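Local structure of endo-arabinase (Bacteroides thetaiotaomicron, 5C0P) at residues A[135-141]-A[205-211]; A[160-166]-A[179-185]; A[28-33]-A[261-266]. The protein probably hydrolyses glycosidic bonds in L-arabinan as a family 43 glycoside hydrolase, and binds magnesium near the centre of its fold. All blocks are in the same frame, centred on the assembly; numbering follows the deposited sequence.

Interaction 1. Residues A[135-141]-A[205-211]; sequences LDGSLYI and DAPFIYR. With TRS (2-amino-2-hydroxymethyl-propane-1,3-diol), chain J.
Two neighbouring blades of the family 43 five-bladed beta-propeller meet here through their innermost strands, 135-141 and 205-211, beside the central channel. The strands run nearly parallel (11°), with axes 6.5 Å apart at closest, and are joined by side chains and water instead of direct backbone hydrogen bonds. CA atoms of Asp136 and Ala206 lie 5.4 Å apart; both residues have positive phi (62° and 63°). Asp136 OD2 (chi1 m) accepts a hydrogen bond from Ala206 N (2.8 Å); Asp136 OD1 and OD2 also bind O1 (2.9 Å) and O2 (2.6 Å) of Tris, probably from the crystallisation liquor. Asp136 is predicted to tune the pKa of the catalytic acid and orient substrate. Ser138 OG (chi1 p) donates to Pro207 O (2.8 Å), and a water bridges Asp136 O and Pro207 O. A second joins Leu139 O to Ile209 O. Ile209 CG2 packs over the Tyr140 ring face, 3.8 Å from its centroid. Arg211 NH1 donates to Tyr140 OH and Ile141 O, each at 3.0 Å.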
loop_
_atom_site.group_PDB
_atom_site.type_symbol
_atom_site.label_atom_id
_atom_site.label_comp_id
_atom_site.label_asym_id
_atom_site.label_seq_id
_atom_site.Cartn_x
_atom_site.Cartn_y
_atom_site.Cartn_z
ATOM N N LEU A 135 -5.886 3.471 -7.722
ATOM C CA LEU A 135 -5.674 3.589 -6.288
ATOM C C LEU A 135 -4.536 2.719 -5.801
ATOM O O LEU A 135 -4.026 1.862 -6.536
ATOM C CB LEU A 135 -6.960 3.278 -5.507
ATOM C CG LEU A 135 -7.761 1.999 -5.752
ATOM C CD1 LEU A 135 -7.133 0.772 -5.109
ATOM C CD2 LEU A 135 -9.182 2.180 -5.232
ATOM N N ASP A 136 -4.136 2.969 -4.557
ATOM C CA ASP A 136 -3.161 2.151 -3.843
ATOM C C ASP A 136 -1.794 2.131 -4.515
ATOM O O ASP A 136 -1.110 1.116 -4.493
ATOM C CB ASP A 136 -3.692 0.714 -3.620
ATOM C CG ASP A 136 -4.830 0.648 -2.612
ATOM O OD1 ASP A 136 -5.187 1.692 -2.015
ATOM O OD2 ASP A 136 -5.374 -0.458 -2.410
ATOM N N GLY A 137 -1.394 3.250 -5.119
ATOM C CA GLY A 137 -0.061 3.349 -5.689
ATOM C C GLY A 137 1.018 3.151 -4.639
ATOM O O GLY A 137 1.040 3.839 -3.602
ATOM N N SER A 138 1.920 2.208 -4.905
ATOM C CA SER A 138 3.006 1.903 -3.980
ATOM C C SER A 138 4.356 1.963 -4.680
ATOM O O SER A 138 4.432 2.057 -5.911
ATOM C CB SER A 138 2.797 0.527 -3.348
ATOM O OG SER A 138 2.918 -0.502 -4.314
ATOM N N LEU A 139 5.424 1.903 -3.889
ATOM C CA LEU A 139 6.783 2.030 -4.409
ATOM C C LEU A 139 7.544 0.738 -4.154
ATOM O O LEU A 139 7.547 0.208 -3.039
ATOM C CB LEU A 139 7.495 3.196 -3.718
ATOM C CG LEU A 139 8.941 3.489 -4.121
ATOM C CD1 LEU A 139 9.015 3.992 -5.543
ATOM C CD2 LEU A 139 9.552 4.504 -3.170
ATOM N N TYR A 140 8.141 0.208 -5.213
ATOM C CA TYR A 140 9.077 -0.906 -5.116
ATOM C C TYR A 140 10.433 -0.451 -5.653
ATOM O O TYR A 140 10.517 0.117 -6.745
ATOM C CB TYR A 140 8.572 -2.126 -5.902
ATOM C CG TYR A 140 9.634 -3.195 -6.044
ATOM C CD1 TYR A 140 10.094 -3.895 -4.929
ATOM C CD2 TYR A 140 10.212 -3.484 -7.279
ATOM C CE1 TYR A 140 11.089 -4.854 -5.038
ATOM C CE2 TYR A 140 11.210 -4.454 -7.399
ATOM C CZ TYR A 140 11.647 -5.127 -6.276
ATOM O OH TYR A 140 12.632 -6.076 -6.380
ATOM N N ILE A 141 11.494 -0.693 -4.885
ATOM C CA ILE A 141 12.852 -0.386 -5.325
ATOM C C ILE A 141 13.509 -1.682 -5.764
ATOM O O ILE A 141 13.668 -2.622 -4.967
ATOM C CB ILE A 141 13.691 0.279 -4.209
ATOM C CG1 ILE A 141 12.979 1.534 -3.683
ATOM C CG2 ILE A 141 15.113 0.570 -4.701
ATOM C CD1 ILE A 141 12.757 2.627 -4.741
ATOM N N ASP A 205 -6.699 -4.632 -4.548
ATOM C CA ASP A 205 -6.225 -3.663 -3.561
ATOM C C ASP A 205 -4.753 -3.916 -3.249
ATOM O O ASP A 205 -4.273 -5.050 -3.307
ATOM C CB ASP A 205 -6.987 -3.813 -2.225
ATOM C CG ASP A 205 -8.344 -3.107 -2.195
ATOM O OD1 ASP A 205 -8.675 -2.309 -3.097
ATOM O OD2 ASP A 205 -9.082 -3.330 -1.206
ATOM N N ALA A 206 -4.040 -2.847 -2.907
ATOM C CA ALA A 206 -2.822 -2.942 -2.091
ATOM C C ALA A 206 -1.595 -3.701 -2.614
ATOM O O ALA A 206 -0.925 -4.365 -1.836
ATOM C CB ALA A 206 -3.203 -3.501 -0.713
ATOM N N PRO A 207 -1.265 -3.584 -3.910
ATOM C CA PRO A 207 -0.065 -4.306 -4.350
ATOM C C PRO A 207 1.212 -3.865 -3.623
ATOM O O PRO A 207 1.457 -2.673 -3.432
ATOM C CB PRO A 207 0.034 -3.940 -5.835
ATOM C CG PRO A 207 -0.690 -2.620 -5.942
ATOM C CD PRO A 207 -1.814 -2.718 -4.965
ATOM N N PHE A 208 2.024 -4.843 -3.233
ATOM C CA PHE A 208 3.282 -4.580 -2.563
ATOM C C PHE A 208 4.247 -5.707 -2.885
ATOM O O PHE A 208 3.919 -6.874 -2.687
ATOM C CB PHE A 208 3.071 -4.489 -1.051
ATOM C CG PHE A 208 4.297 -4.015 -0.312
ATOM C CD1 PHE A 208 4.566 -2.658 -0.184
ATOM C CD2 PHE A 208 5.190 -4.924 0.218
ATOM C CE1 PHE A 208 5.705 -2.216 0.479
ATOM C CE2 PHE A 208 6.336 -4.499 0.875
ATOM C CZ PHE A 208 6.590 -3.146 1.016
ATOM N N ILE A 209 5.443 -5.368 -3.363
ATOM C CA ILE A 209 6.429 -6.385 -3.709
ATOM C C ILE A 209 7.531 -6.473 -2.658
ATOM O O ILE A 209 8.035 -5.451 -2.182
ATOM C CB ILE A 209 7.059 -6.120 -5.105
ATOM C CG1 ILE A 209 6.019 -6.329 -6.213
ATOM C CG2 ILE A 209 8.261 -7.025 -5.341
ATOM C CD1 ILE A 209 6.493 -5.894 -7.621
ATOM N N TYR A 210 7.890 -7.705 -2.306
ATOM C CA TYR A 210 9.066 -7.975 -1.482
ATOM C C TYR A 210 10.025 -8.860 -2.273
ATOM O O TYR A 210 9.627 -9.900 -2.801
ATOM C CB TYR A 210 8.648 -8.684 -0.196
ATOM C CG TYR A 210 9.798 -8.960 0.744
ATOM C CD1 TYR A 210 10.317 -7.950 1.543
ATOM C CD2 TYR A 210 10.348 -10.225 0.846
ATOM C CE1 TYR A 210 11.371 -8.189 2.412
ATOM C CE2 TYR A 210 11.403 -10.477 1.709
ATOM C CZ TYR A 210 11.907 -9.455 2.488
ATOM O OH TYR A 210 12.959 -9.711 3.347
ATOM N N ARG A 211 11.290 -8.456 -2.352
ATOM C CA ARG A 211 12.287 -9.201 -3.108
ATOM C C ARG A 211 13.052 -10.142 -2.188
ATOM O O ARG A 211 13.579 -9.716 -1.157
ATOM C CB ARG A 211 13.273 -8.250 -3.796
ATOM C CG ARG A 211 14.318 -8.966 -4.637
ATOM C CD ARG A 211 15.257 -8.002 -5.341
ATOM N NE ARG A 211 16.115 -7.257 -4.420
ATOM C CZ ARG A 211 15.951 -5.976 -4.103
ATOM N NH1 ARG A 211 14.942 -5.283 -4.619
ATOM N NH2 ARG A 211 16.792 -5.392 -3.258
HETATM C C TRS J . -8.596 0.840 0.038
HETATM C C1 TRS J . -8.658 1.402 -1.379
HETATM C C2 TRS J . -7.171 0.379 0.318
HETATM C C3 TRS J . -9.089 1.870 1.062
HETATM N N TRS J . -9.495 -0.316 0.118
HETATM O O1 TRS J . -7.888 2.585 -1.508
HETATM O O2 TRS J . -6.884 -0.837 -0.353
HETATM O O3 TRS J . -9.266 1.297 2.355
HETATM O O HOH W 1 -0.441 -0.716 -2.619
HETATM O O HOH W 2 7.069 -2.880 -2.858
HETATM O O HOH W 3 15.790 -2.515 -2.524
#

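Interaction 2. Residues A[160-166]-A[179-185]; sequences DGEIYAQ and PYLLFKA
Backbone hydrogen bonds join strands 162-166 and 179-184 as antiparallel neighbours at the outer part of a propeller blade; their short axes make an angle of 137° and approach to 4.5 Å. Ile163 N donates to Phe183 O (3.1 Å) and Leu182 N to Ile163 O (2.8 Å); further along, Ala165 and Tyr180 exchange bonds, Ala165 N to Tyr180 O at 2.9 Å and Tyr180 N to Ala165 O at 2.8 Å. Ala185 N to Gly161 O (2.9 Å) closes the other end. Ile163 pairs with Phe183 but Tyr164 with Leu181, so a beta bulge shifts the register by one at Leu182, whose phi/psi of -84/-49° leaves the extended region.

Apolar packing covers both faces. On one, Phe183 (chi1 p) brings its ring against Ile163, with Ile163 CD1 3.7 Å from Phe183 CZ, and Ala165 CB lies 3.9 Å from Leu182 CD1, beside Trp221 and Met219 of strand 217-224. On the other, Tyr164 (chi1 m) sets its ring by Leu181 and Pro179: Leu181 CD1 makes a CH-pi contact 4.1 Å from the Tyr164 ring centroid, and Pro179 CB touches Tyr164 CD2 (3.7 Å).

Among the polar side chains, Tyr164 OH donates to Glu162 OE1 (2.6 Å), whereas Glu162 OE2 and Lys184 NZ, 4.3 Å apart, stay beyond salt-bridge distance. Cohesion across this pair therefore rests on backbone hydrogen bonds and apolar packing.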
loop_
_atom_site.group_PDB
_atom_site.type_symbol
_atom_site.label_atom_id
_atom_site.label_comp_id
_atom_site.label_asym_id
_atom_site.label_seq_id
_atom_site.Cartn_x
_atom_site.Cartn_y
_atom_site.Cartn_z
ATOM N N ASP A 160 -13.091 -6.892 -13.814
ATOM C CA ASP A 160 -12.016 -7.708 -13.268
ATOM C C ASP A 160 -10.911 -6.717 -12.895
ATOM O O ASP A 160 -10.268 -6.137 -13.777
ATOM C CB ASP A 160 -11.522 -8.707 -14.326
ATOM C CG ASP A 160 -10.956 -9.983 -13.722
ATOM O OD1 ASP A 160 -10.840 -10.069 -12.478
ATOM O OD2 ASP A 160 -10.624 -10.908 -14.507
ATOM N N GLY A 161 -10.727 -6.490 -11.595
ATOM C CA GLY A 161 -9.767 -5.515 -11.100
ATOM C C GLY A 161 -8.388 -5.811 -11.648
ATOM O O GLY A 161 -8.053 -6.973 -11.875
ATOM N N GLU A 162 -7.598 -4.761 -11.867
ATOM C CA GLU A 162 -6.304 -4.891 -12.518
ATOM C C GLU A 162 -5.188 -4.336 -11.637
ATOM O O GLU A 162 -5.393 -3.390 -10.886
ATOM C CB GLU A 162 -6.334 -4.147 -13.855
ATOM C CG GLU A 162 -7.304 -4.779 -14.874
ATOM C CD GLU A 162 -7.513 -3.952 -16.135
ATOM O OE1 GLU A 162 -6.960 -2.834 -16.244
ATOM O OE2 GLU A 162 -8.248 -4.433 -17.031
ATOM N N ILE A 163 -4.008 -4.935 -11.736
ATOM C CA ILE A 163 -2.820 -4.405 -11.079
ATOM C C ILE A 163 -1.745 -4.143 -12.137
ATOM O O ILE A 163 -1.511 -4.983 -13.021
ATOM C CB ILE A 163 -2.310 -5.360 -9.971
ATOM C CG1 ILE A 163 -3.271 -5.296 -8.784
ATOM C CG2 ILE A 163 -0.897 -4.979 -9.531
ATOM C CD1 ILE A 163 -2.972 -6.282 -7.659
ATOM N N TYR A 164 -1.125 -2.962 -12.049
ATOM C CA TYR A 164 -0.130 -2.488 -13.024
ATOM C C TYR A 164 1.208 -2.183 -12.378
ATOM O O TYR A 164 1.262 -1.827 -11.205
ATOM C CB TYR A 164 -0.592 -1.199 -13.707
ATOM C CG TYR A 164 -1.707 -1.408 -14.687
ATOM C CD1 TYR A 164 -3.025 -1.449 -14.263
ATOM C CD2 TYR A 164 -1.443 -1.557 -16.044
ATOM C CE1 TYR A 164 -4.050 -1.663 -15.165
ATOM C CE2 TYR A 164 -2.464 -1.774 -16.953
ATOM C CZ TYR A 164 -3.766 -1.816 -16.507
ATOM O OH TYR A 164 -4.788 -2.025 -17.411
ATOM N N ALA A 165 2.276 -2.298 -13.164
ATOM C CA ALA A 165 3.582 -1.773 -12.774
ATOM C C ALA A 165 4.074 -0.768 -13.812
ATOM O O ALA A 165 3.747 -0.869 -15.001
ATOM C CB ALA A 165 4.591 -2.894 -12.618
ATOM N N GLN A 166 4.886 0.189 -13.369
ATOM C CA GLN A 166 5.430 1.187 -14.276
ATOM C C GLN A 166 6.691 1.770 -13.655
ATOM O O GLN A 166 6.685 2.078 -12.466
ATOM C CB GLN A 166 4.395 2.299 -14.480
ATOM C CG GLN A 166 4.690 3.234 -15.639
ATOM C CD GLN A 166 3.559 4.197 -15.892
ATOM O OE1 GLN A 166 2.631 4.321 -15.085
ATOM N NE2 GLN A 166 3.632 4.902 -17.013
ATOM N N PRO A 179 2.129 2.098 -18.469
ATOM C CA PRO A 179 1.841 1.118 -17.415
ATOM C C PRO A 179 1.756 -0.285 -18.014
ATOM O O PRO A 179 1.320 -0.435 -19.162
ATOM C CB PRO A 179 0.457 1.539 -16.903
ATOM C CG PRO A 179 0.262 2.942 -17.372
ATOM C CD PRO A 179 1.057 3.098 -18.631
ATOM N N TYR A 180 2.195 -1.287 -17.257
ATOM C CA TYR A 180 2.181 -2.661 -17.730
ATOM C C TYR A 180 1.245 -3.497 -16.860
ATOM O O TYR A 180 1.398 -3.543 -15.649
ATOM C CB TYR A 180 3.606 -3.241 -17.737
ATOM C CG TYR A 180 3.715 -4.494 -18.565
ATOM C CD1 TYR A 180 3.379 -5.731 -18.031
ATOM C CD2 TYR A 180 4.117 -4.437 -19.891
ATOM C CE1 TYR A 180 3.458 -6.877 -18.791
ATOM C CE2 TYR A 180 4.198 -5.581 -20.663
ATOM C CZ TYR A 180 3.863 -6.796 -20.104
ATOM O OH TYR A 180 3.941 -7.932 -20.867
ATOM N N LEU A 181 0.255 -4.135 -17.481
ATOM C CA LEU A 181 -0.706 -4.957 -16.749
ATOM C C LEU A 181 -0.057 -6.242 -16.258
ATOM O O LEU A 181 0.423 -7.045 -17.055
ATOM C CB LEU A 181 -1.920 -5.277 -17.632
ATOM C CG LEU A 181 -2.961 -6.227 -17.021
ATOM C CD1 LEU A 181 -3.654 -5.576 -15.856
ATOM C CD2 LEU A 181 -3.988 -6.616 -18.068
ATOM N N LEU A 182 -0.045 -6.416 -14.941
ATOM C CA LEU A 182 0.561 -7.592 -14.314
ATOM C C LEU A 182 -0.389 -8.786 -14.282
ATOM O O LEU A 182 -0.020 -9.900 -14.666
ATOM C CB LEU A 182 1.015 -7.247 -12.894
ATOM C CG LEU A 182 2.038 -6.108 -12.821
ATOM C CD1 LEU A 182 2.596 -5.993 -11.418
ATOM C CD2 LEU A 182 3.167 -6.305 -13.811
ATOM N N PHE A 183 -1.610 -8.542 -13.821
ATOM C CA PHE A 183 -2.642 -9.577 -13.779
ATOM C C PHE A 183 -3.970 -8.962 -13.416
ATOM O O PHE A 183 -4.026 -7.807 -12.978
ATOM C CB PHE A 183 -2.294 -10.710 -12.792
ATOM C CG PHE A 183 -2.062 -10.261 -11.372
ATOM C CD1 PHE A 183 -3.124 -10.092 -10.487
ATOM C CD2 PHE A 183 -0.774 -10.061 -10.910
ATOM C CE1 PHE A 183 -2.898 -9.703 -9.173
ATOM C CE2 PHE A 183 -0.537 -9.681 -9.598
ATOM C CZ PHE A 183 -1.600 -9.498 -8.730
ATOM N N LYS A 184 -5.027 -9.737 -13.625
ATOM C CA LYS A 184 -6.358 -9.386 -13.167
ATOM C C LYS A 184 -6.685 -10.252 -11.960
ATOM O O LYS A 184 -6.187 -11.368 -11.842
ATOM C CB LYS A 184 -7.369 -9.615 -14.284
ATOM C CG LYS A 184 -7.054 -8.824 -15.543
ATOM C CD LYS A 184 -8.077 -9.058 -16.639
ATOM C CE LYS A 184 -7.859 -8.060 -17.773
ATOM N NZ LYS A 184 -8.831 -8.261 -18.888
ATOM N N ALA A 185 -7.532 -9.741 -11.074
ATOM C CA ALA A 185 -7.819 -10.424 -9.814
ATOM C C ALA A 185 -8.343 -11.850 -10.005
ATOM O O ALA A 185 -8.043 -12.742 -9.198
ATOM C CB ALA A 185 -8.785 -9.607 -8.964
#

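Interaction 3. Residues A[28-33]-A[261-266]; sequences DPFILV and HAMVFK. With MG (magnesium ion), chain C; TRS (2-amino-2-hydroxymethyl-propane-1,3-diol), chain J.
Asp28 opens the segment beside the active-site pocket, with positive phi (56°) and its CA 5.1 Å from that of His261, whose phi is also positive (55°). Its CB sits over the imidazole face, 3.6 Å from the His261 ring centroid, in a CH-pi contact. Asp28 OD2 accepts a hydrogen bond from O3 of a bound Tris (2.7 Å), and His261 ND1 donates to Tris O2 (2.8 Å), so the two residues grip the same molecule. Asp28 O also accepts a hydrogen bond from a water that ligates magnesium.

At Pro29, the carbonyl faces a water 2.7 Å from Pro29 O and likewise 2.7 Å from His261 O. Phe30 (chi1 t) then presents its ring to selenomethionine Met263 (chi1, chi2 and chi3 all p): the Met263 CE methyl lies 3.7 Å from the Phe30 centroid, over the face, while SE is 4.8 Å away, a Met-aromatic contact. Ile31 CB lies over the Phe265 ring face, 4.0 Å from its centroid, a CH-pi contact, and Ile31 O lies 3.4 Å from Met263 CE. Val33 CG2 completes the row against Phe265 CD1 (3.4 Å).

Strands 30-33 and 261-266 run nearly parallel (18°), their axes 7.3 Å apart at closest, without direct hydrogen bonds between the segments. His261 NE2 binds magnesium at 2.2 Å; four waters and Asp84 complete its six ligands, the metal site seen in this protein. Side-chain packing between the innermost strands of the first and last blades is how the five-bladed beta-propeller of family 43 closes its ring.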
loop_
_atom_site.group_PDB
_atom_site.type_symbol
_atom_site.label_atom_id
_atom_site.label_comp_id
_atom_site.label_asym_id
_atom_site.label_seq_id
_atom_site.Cartn_x
_atom_site.Cartn_y
_atom_site.Cartn_z
ATOM N N ASP A 28 -5.550 -0.144 6.465
ATOM C CA ASP A 28 -4.411 -0.063 5.548
ATOM C C ASP A 28 -3.094 0.373 6.194
ATOM O O ASP A 28 -2.411 1.247 5.654
ATOM C CB ASP A 28 -4.765 0.891 4.393
ATOM C CG ASP A 28 -6.159 0.617 3.814
ATOM O OD1 ASP A 28 -6.536 -0.562 3.662
ATOM O OD2 ASP A 28 -6.896 1.581 3.522
ATOM N N PRO A 29 -2.722 -0.232 7.339
ATOM C CA PRO A 29 -1.560 0.302 8.065
ATOM C C PRO A 29 -0.212 -0.024 7.430
ATOM O O PRO A 29 0.191 -1.187 7.301
ATOM C CB PRO A 29 -1.668 -0.374 9.433
ATOM C CG PRO A 29 -2.308 -1.692 9.133
ATOM C CD PRO A 29 -3.294 -1.412 8.017
ATOM N N PHE A 30 0.473 1.034 7.025
ATOM C CA PHE A 30 1.813 0.932 6.466
ATOM C C PHE A 30 2.793 1.407 7.532
ATOM O O PHE A 30 2.663 2.514 8.049
ATOM C CB PHE A 30 1.910 1.823 5.226
ATOM C CG PHE A 30 3.221 1.715 4.495
ATOM C CD1 PHE A 30 4.359 2.350 4.986
ATOM C CD2 PHE A 30 3.321 0.996 3.313
ATOM C CE1 PHE A 30 5.572 2.262 4.323
ATOM C CE2 PHE A 30 4.534 0.908 2.634
ATOM C CZ PHE A 30 5.661 1.539 3.141
ATOM N N ILE A 31 3.781 0.577 7.853
ATOM C CA ILE A 31 4.777 0.932 8.866
ATOM C C ILE A 31 6.064 1.411 8.204
ATOM O O ILE A 31 6.717 0.654 7.469
ATOM C CB ILE A 31 5.127 -0.279 9.746
ATOM C CG1 ILE A 31 3.878 -0.846 10.429
ATOM C CG2 ILE A 31 6.213 0.109 10.769
ATOM C CD1 ILE A 31 3.148 0.172 11.310
ATOM N N LEU A 32 6.415 2.670 8.447
ATOM C CA LEU A 32 7.709 3.201 8.028
ATOM C C LEU A 32 8.731 2.915 9.124
ATOM O O LEU A 32 8.577 3.386 10.253
ATOM C CB LEU A 32 7.613 4.707 7.791
ATOM C CG LEU A 32 8.945 5.444 7.591
ATOM C CD1 LEU A 32 9.660 5.003 6.305
ATOM C CD2 LEU A 32 8.697 6.937 7.577
ATOM N N VAL A 33 9.755 2.126 8.801
ATOM C CA VAL A 33 10.883 1.906 9.710
ATOM C C VAL A 33 11.963 2.911 9.353
ATOM O O VAL A 33 12.602 2.801 8.304
ATOM C CB VAL A 33 11.447 0.480 9.572
ATOM C CG1 VAL A 33 12.548 0.232 10.605
ATOM C CG2 VAL A 33 10.347 -0.540 9.726
ATOM N N HIS A 261 -4.920 -5.446 3.014
ATOM C CA HIS A 261 -4.037 -4.314 2.730
ATOM C C HIS A 261 -2.751 -4.412 3.544
ATOM O O HIS A 261 -2.512 -3.646 4.492
ATOM C CB HIS A 261 -4.722 -2.953 2.903
ATOM C CG HIS A 261 -3.980 -1.835 2.236
ATOM N ND1 HIS A 261 -4.497 -1.132 1.171
ATOM C CD2 HIS A 261 -2.744 -1.335 2.458
ATOM C CE1 HIS A 261 -3.614 -0.228 0.777
ATOM N NE2 HIS A 261 -2.541 -0.332 1.534
ATOM N N ALA A 262 -1.927 -5.378 3.154
ATOM C CA ALA A 262 -0.725 -5.736 3.892
ATOM C C ALA A 262 0.533 -5.207 3.237
ATOM O O ALA A 262 0.597 -5.026 2.016
ATOM C CB ALA A 262 -0.623 -7.251 4.024
HETATM N N MSE A 263 1.541 -4.965 4.066
HETATM C CA MSE A 263 2.899 -4.764 3.588
HETATM C C MSE A 263 3.833 -5.503 4.550
HETATM O O MSE A 263 3.428 -5.908 5.652
HETATM C CB MSE A 263 3.243 -3.268 3.463
HETATM C CG MSE A 263 2.944 -2.445 4.719
HETATM SE SE MSE A 263 4.320 -2.530 6.102
HETATM C CE MSE A 263 5.730 -1.606 5.128
ATOM N N VAL A 264 5.066 -5.731 4.123
ATOM C CA VAL A 264 6.055 -6.364 4.982
ATOM C C VAL A 264 7.262 -5.453 5.159
ATOM O O VAL A 264 7.576 -4.615 4.299
ATOM C CB VAL A 264 6.499 -7.749 4.453
ATOM C CG1 VAL A 264 5.316 -8.724 4.432
ATOM C CG2 VAL A 264 7.102 -7.625 3.071
ATOM N N PHE A 265 7.922 -5.609 6.297
ATOM C CA PHE A 265 9.089 -4.812 6.620
ATOM C C PHE A 265 9.964 -5.560 7.602
ATOM O O PHE A 265 9.502 -6.475 8.291
ATOM C CB PHE A 265 8.669 -3.472 7.235
ATOM C CG PHE A 265 7.964 -3.597 8.571
ATOM C CD1 PHE A 265 8.669 -3.490 9.767
ATOM C CD2 PHE A 265 6.590 -3.799 8.626
ATOM C CE1 PHE A 265 8.019 -3.597 11.002
ATOM C CE2 PHE A 265 5.932 -3.916 9.848
ATOM C CZ PHE A 265 6.638 -3.805 11.036
ATOM N N LYS A 266 11.223 -5.156 7.695
ATOM C CA LYS A 266 12.074 -5.675 8.754
ATOM C C LYS A 266 12.106 -4.688 9.896
ATOM O O LYS A 266 12.305 -3.482 9.681
ATOM C CB LYS A 266 13.484 -5.965 8.243
ATOM C CG LYS A 266 13.518 -7.170 7.327
ATOM C CD LYS A 266 14.917 -7.467 6.847
ATOM C CE LYS A 266 14.959 -8.827 6.165
ATOM N NZ LYS A 266 16.300 -9.114 5.587
HETATM MG MG MG C . -0.728 0.919 1.465
HETATM C C TRS J . -8.596 0.840 0.038
HETATM C C1 TRS J . -8.658 1.402 -1.379
HETATM C C2 TRS J . -7.171 0.379 0.318
HETATM C C3 TRS J . -9.089 1.870 1.062
HETATM N N TRS J . -9.495 -0.316 0.118
HETATM O O1 TRS J . -7.888 2.585 -1.508
HETATM O O2 TRS J . -6.884 -0.837 -0.353
HETATM O O3 TRS J . -9.266 1.297 2.355
HETATM O O HOH W 4 -1.437 1.933 3.169
HETATM O O HOH W 5 -0.363 -2.028 4.839
HETATM O O HOH W 6 0.298 -0.593 2.539
HETATM O O HOH W 7 0.262 0.096 -0.194
HETATM O O HOH W 8 -1.666 2.197 0.056
#

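How the interactions relate
From the N terminus, strand 30-34 takes the innermost position of the first blade; some 230 residues later strand 260-266 of the last blade lies beside it, and interaction 3 closes the longest of the three loops. Within that span, interaction 1 closes a shorter loop, joining the third blade to the fourth. Interaction 2 lies within this shorter loop in turn and pairs strands 162-168 and 178-184 of the third blade, so the three closures nest without crossing. Strand 205-211 links the set: Ala206 CB packs on His261 ND1 (3.3 Å), while Pro207 CB meets Ile163 CG2 (4.0 Å). Interactions 1 and 3 also share the Tris molecule; interactions 2 and 3 do not touch.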